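Long-range contact in mevalonate kinase, putative (Leishmania major, PDB 2HFU), which probably phosphorylates (R)-mevalonate with ATP to give (R)-5-phosphomevalonate, an early step of isoprenoid and sterol biosynthesis, as a member of the GHMP kinase family: residues G20-F25 / L188-V193. Sequence-based numbering, arbitrary orientation.
Sequences GKVILF and LYLVVV
Val22 and Leu24 face Leu188, Leu190 and Val192 across the interface between two beta sheets, a compact example of how sheets pack through their side chains when their strands run nearly at right angles. Strand 20-25 belongs to the mixed sheet and strand 188-193 to the four-stranded antiparallel one, consistent with the junction of the N- and C-terminal lobes of a GHMP kinase. The axes of the two strands make an angle of 98° and come no closer than 10.1 Å, and the methyl groups of both strands meet in between. Followed outward from its backbone, Val22 points its CB toward the second strand and there forks: CG1, beside the backbone N and anti to the carbonyl carbon (chi1 -51°), lies 3.9 Å from Val192 CG2, while CG2, between the N and the carbonyl carbon, meets Leu190 CD1 tip to tip at 3.8 Å. One beta-branched residue thus touches two successive inward-facing residues of strand 188-193.

Leu24, two positions on, repeats the theme with longer arms. Its CD1 reaches Leu188 CD2 end to end at 3.8 Å, and CD2 lies more loosely, 4.5 Å from Leu190 CD2. Leu190 therefore offers one methyl to each of Val22 and Leu24. Val22 and Leu24 also rest on Ala39 of the neighbouring strand 36-52, while Leu188 and Leu190 touch Val324 of strand 318-324. On the other side of strand 20-25, Ile23 touches the bound (R)-mevalonate, which is about 10 Å from the side chain of Val22.

All five touching residues are buried, and every contact between them joins carbon to carbon. The contact lacks directional bonds, and its cohesion would come from van der Waals packing and the burial of methyl groups away from water.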
ATOM      1  N   GLY A  20      -3.711  -1.333  -4.747  1.00 13.87           N
ATOM      2  CA  GLY A  20      -2.478  -1.556  -4.009  1.00 15.92           C
ATOM      3  C   GLY A  20      -1.889  -0.223  -3.576  1.00 16.58           C
ATOM      4  O   GLY A  20      -2.372   0.835  -3.981  1.00 15.64           O
ATOM      5  N   LYS A  21      -0.842  -0.281  -2.759  1.00 17.43           N
ATOM      6  CA  LYS A  21      -0.236   0.916  -2.180  1.00 18.95           C
ATOM      7  C   LYS A  21       1.282   0.792  -2.120  1.00 18.73           C
ATOM      8  O   LYS A  21       1.802  -0.253  -1.735  1.00 18.64           O
ATOM      9  CB  LYS A  21      -0.776   1.139  -0.760  1.00 19.25           C
ATOM     10  CG  LYS A  21      -0.026   2.209   0.037  1.00 21.31           C
ATOM     11  CD  LYS A  21       0.391   1.732   1.430  1.00 21.83           C
ATOM     12  CE  LYS A  21       1.448   0.631   1.381  1.00 21.73           C
ATOM     13  NZ  LYS A  21       2.170   0.454   2.671  1.00 22.50           N
ATOM     14  N   VAL A  22       1.983   1.858  -2.504  1.00 19.05           N
ATOM     15  CA  VAL A  22       3.405   2.000  -2.182  1.00 19.64           C
ATOM     16  C   VAL A  22       3.639   3.374  -1.550  1.00 19.32           C
ATOM     17  O   VAL A  22       3.034   4.371  -1.957  1.00 19.46           O
ATOM     18  CB  VAL A  22       4.367   1.764  -3.403  1.00 19.30           C
ATOM     19  CG1 VAL A  22       4.050   0.453  -4.121  1.00 20.48           C
ATOM     20  CG2 VAL A  22       4.346   2.931  -4.388  1.00 20.80           C
ATOM     21  N   ILE A  23       4.488   3.425  -0.531  1.00 19.16           N
ATOM     22  CA  ILE A  23       4.884   4.716   0.016  1.00 18.85           C
ATOM     23  C   ILE A  23       6.048   5.258  -0.804  1.00 18.95           C
ATOM     24  O   ILE A  23       7.111   4.643  -0.874  1.00 19.73           O
ATOM     25  CB  ILE A  23       5.212   4.631   1.523  1.00 18.74           C
ATOM     26  CG1 ILE A  23       3.937   4.318   2.320  1.00 19.06           C
ATOM     27  CG2 ILE A  23       5.821   5.947   2.007  1.00 18.11           C
ATOM     28  CD1 ILE A  23       4.158   4.025   3.800  1.00 19.28           C
ATOM     29  N   LEU A  24       5.827   6.399  -1.448  1.00 18.95           N
ATOM     30  CA  LEU A  24       6.855   7.017  -2.275  1.00 18.67           C
ATOM     31  C   LEU A  24       7.844   7.829  -1.448  1.00 18.63           C
ATOM     32  O   LEU A  24       9.054   7.713  -1.639  1.00 18.38           O
ATOM     33  CB  LEU A  24       6.234   7.888  -3.373  1.00 19.42           C
ATOM     34  CG  LEU A  24       5.450   7.181  -4.483  1.00 19.95           C
ATOM     35  CD1 LEU A  24       5.059   8.189  -5.546  1.00 19.91           C
ATOM     36  CD2 LEU A  24       6.255   6.035  -5.104  1.00 21.01           C
ATOM     37  N   PHE A  25       7.318   8.685  -0.573  1.00 17.63           N
ATOM     38  CA  PHE A  25       8.119   9.441   0.389  1.00 17.87           C
ATOM     39  C   PHE A  25       7.542   9.390   1.804  1.00 17.76           C
ATOM     40  O   PHE A  25       6.342   9.435   1.998  1.00 17.71           O
ATOM     41  CB  PHE A  25       8.261  10.901  -0.026  1.00 17.77           C
ATOM     42  CG  PHE A  25       8.958  11.105  -1.333  1.00 17.90           C
ATOM     43  CD1 PHE A  25      10.268  11.515  -1.374  1.00 17.67           C
ATOM     44  CD2 PHE A  25       8.297  10.911  -2.525  1.00 18.77           C
ATOM     45  CE1 PHE A  25      10.894  11.707  -2.561  1.00 17.59           C
ATOM     46  CE2 PHE A  25       8.942  11.110  -3.717  1.00 17.75           C
ATOM     47  CZ  PHE A  25      10.231  11.502  -3.730  1.00 17.86           C
ATOM     48  N   LEU A 188       3.294   7.054 -13.688  1.00 25.96           N
ATOM     49  CA  LEU A 188       4.447   6.596 -12.913  1.00 24.75           C
ATOM     50  C   LEU A 188       4.717   5.119 -13.186  1.00 24.14           C
ATOM     51  O   LEU A 188       3.934   4.259 -12.783  1.00 23.26           O
ATOM     52  CB  LEU A 188       4.204   6.812 -11.413  1.00 24.96           C
ATOM     53  CG  LEU A 188       4.896   7.916 -10.609  1.00 25.24           C
ATOM     54  CD1 LEU A 188       4.993   9.232 -11.358  1.00 25.53           C
ATOM     55  CD2 LEU A 188       4.184   8.101  -9.278  1.00 24.79           C
ATOM     56  N   TYR A 189       5.819   4.829 -13.873  1.00 23.13           N
ATOM     57  CA  TYR A 189       6.225   3.449 -14.128  1.00 22.45           C
ATOM     58  C   TYR A 189       7.095   2.939 -12.985  1.00 21.57           C
ATOM     59  O   TYR A 189       8.235   3.380 -12.816  1.00 21.46           O
ATOM     60  CB  TYR A 189       6.963   3.332 -15.463  1.00 23.46           C
ATOM     61  CG  TYR A 189       6.120   3.694 -16.664  1.00 24.32           C
ATOM     62  CD1 TYR A 189       6.201   4.961 -17.238  1.00 24.69           C
ATOM     63  CD2 TYR A 189       5.241   2.769 -17.227  1.00 24.99           C
ATOM     64  CE1 TYR A 189       5.427   5.300 -18.349  1.00 25.25           C
ATOM     65  CE2 TYR A 189       4.463   3.099 -18.338  1.00 25.47           C
ATOM     66  CZ  TYR A 189       4.564   4.367 -18.889  1.00 25.06           C
ATOM     67  OH  TYR A 189       3.802   4.704 -19.982  1.00 27.10           O
ATOM     68  N   LEU A 190       6.544   2.015 -12.201  1.00 19.88           N
ATOM     69  CA  LEU A 190       7.220   1.516 -11.006  1.00 18.67           C
ATOM     70  C   LEU A 190       7.664   0.070 -11.129  1.00 18.30           C
ATOM     71  O   LEU A 190       6.959  -0.773 -11.697  1.00 17.69           O
ATOM     72  CB  LEU A 190       6.326   1.656  -9.764  1.00 17.92           C
ATOM     73  CG  LEU A 190       5.690   2.997  -9.384  1.00 18.36           C
ATOM     74  CD1 LEU A 190       4.766   2.809  -8.185  1.00 17.04           C
ATOM     75  CD2 LEU A 190       6.736   4.068  -9.098  1.00 16.17           C
ATOM     76  N   VAL A 191       8.848  -0.203 -10.592  1.00 18.14           N
ATOM     77  CA  VAL A 191       9.263  -1.563 -10.274  1.00 17.92           C
ATOM     78  C   VAL A 191       9.191  -1.670  -8.758  1.00 17.65           C
ATOM     79  O   VAL A 191       9.788  -0.860  -8.041  1.00 16.51           O
ATOM     80  CB  VAL A 191      10.701  -1.881 -10.755  1.00 17.95           C
ATOM     81  CG1 VAL A 191      11.095  -3.312 -10.379  1.00 18.24           C
ATOM     82  CG2 VAL A 191      10.830  -1.687 -12.250  1.00 18.76           C
ATOM     83  N   VAL A 192       8.431  -2.648  -8.275  1.00 16.85           N
ATOM     84  CA  VAL A 192       8.308  -2.894  -6.845  1.00 16.63           C
ATOM     85  C   VAL A 192       8.899  -4.267  -6.549  1.00 16.67           C
ATOM     86  O   VAL A 192       8.573  -5.257  -7.217  1.00 17.14           O
ATOM     87  CB  VAL A 192       6.838  -2.789  -6.358  1.00 16.70           C
ATOM     88  CG1 VAL A 192       6.734  -3.054  -4.861  1.00 17.00           C
ATOM     89  CG2 VAL A 192       6.260  -1.416  -6.682  1.00 16.46           C
ATOM     90  N   VAL A 193       9.783  -4.316  -5.559  1.00 16.26           N
ATOM     91  CA  VAL A 193      10.536  -5.536  -5.268  1.00 16.27           C
ATOM     92  C   VAL A 193      10.310  -6.029  -3.836  1.00 16.57           C
ATOM     93  O   VAL A 193      10.521  -5.286  -2.878  1.00 16.91           O
ATOM     94  CB  VAL A 193      12.052  -5.336  -5.526  1.00 15.84           C
ATOM     95  CG1 VAL A 193      12.824  -6.606  -5.221  1.00 15.33           C
ATOM     96  CG2 VAL A 193      12.307  -4.898  -6.965  1.00 16.01           C
TER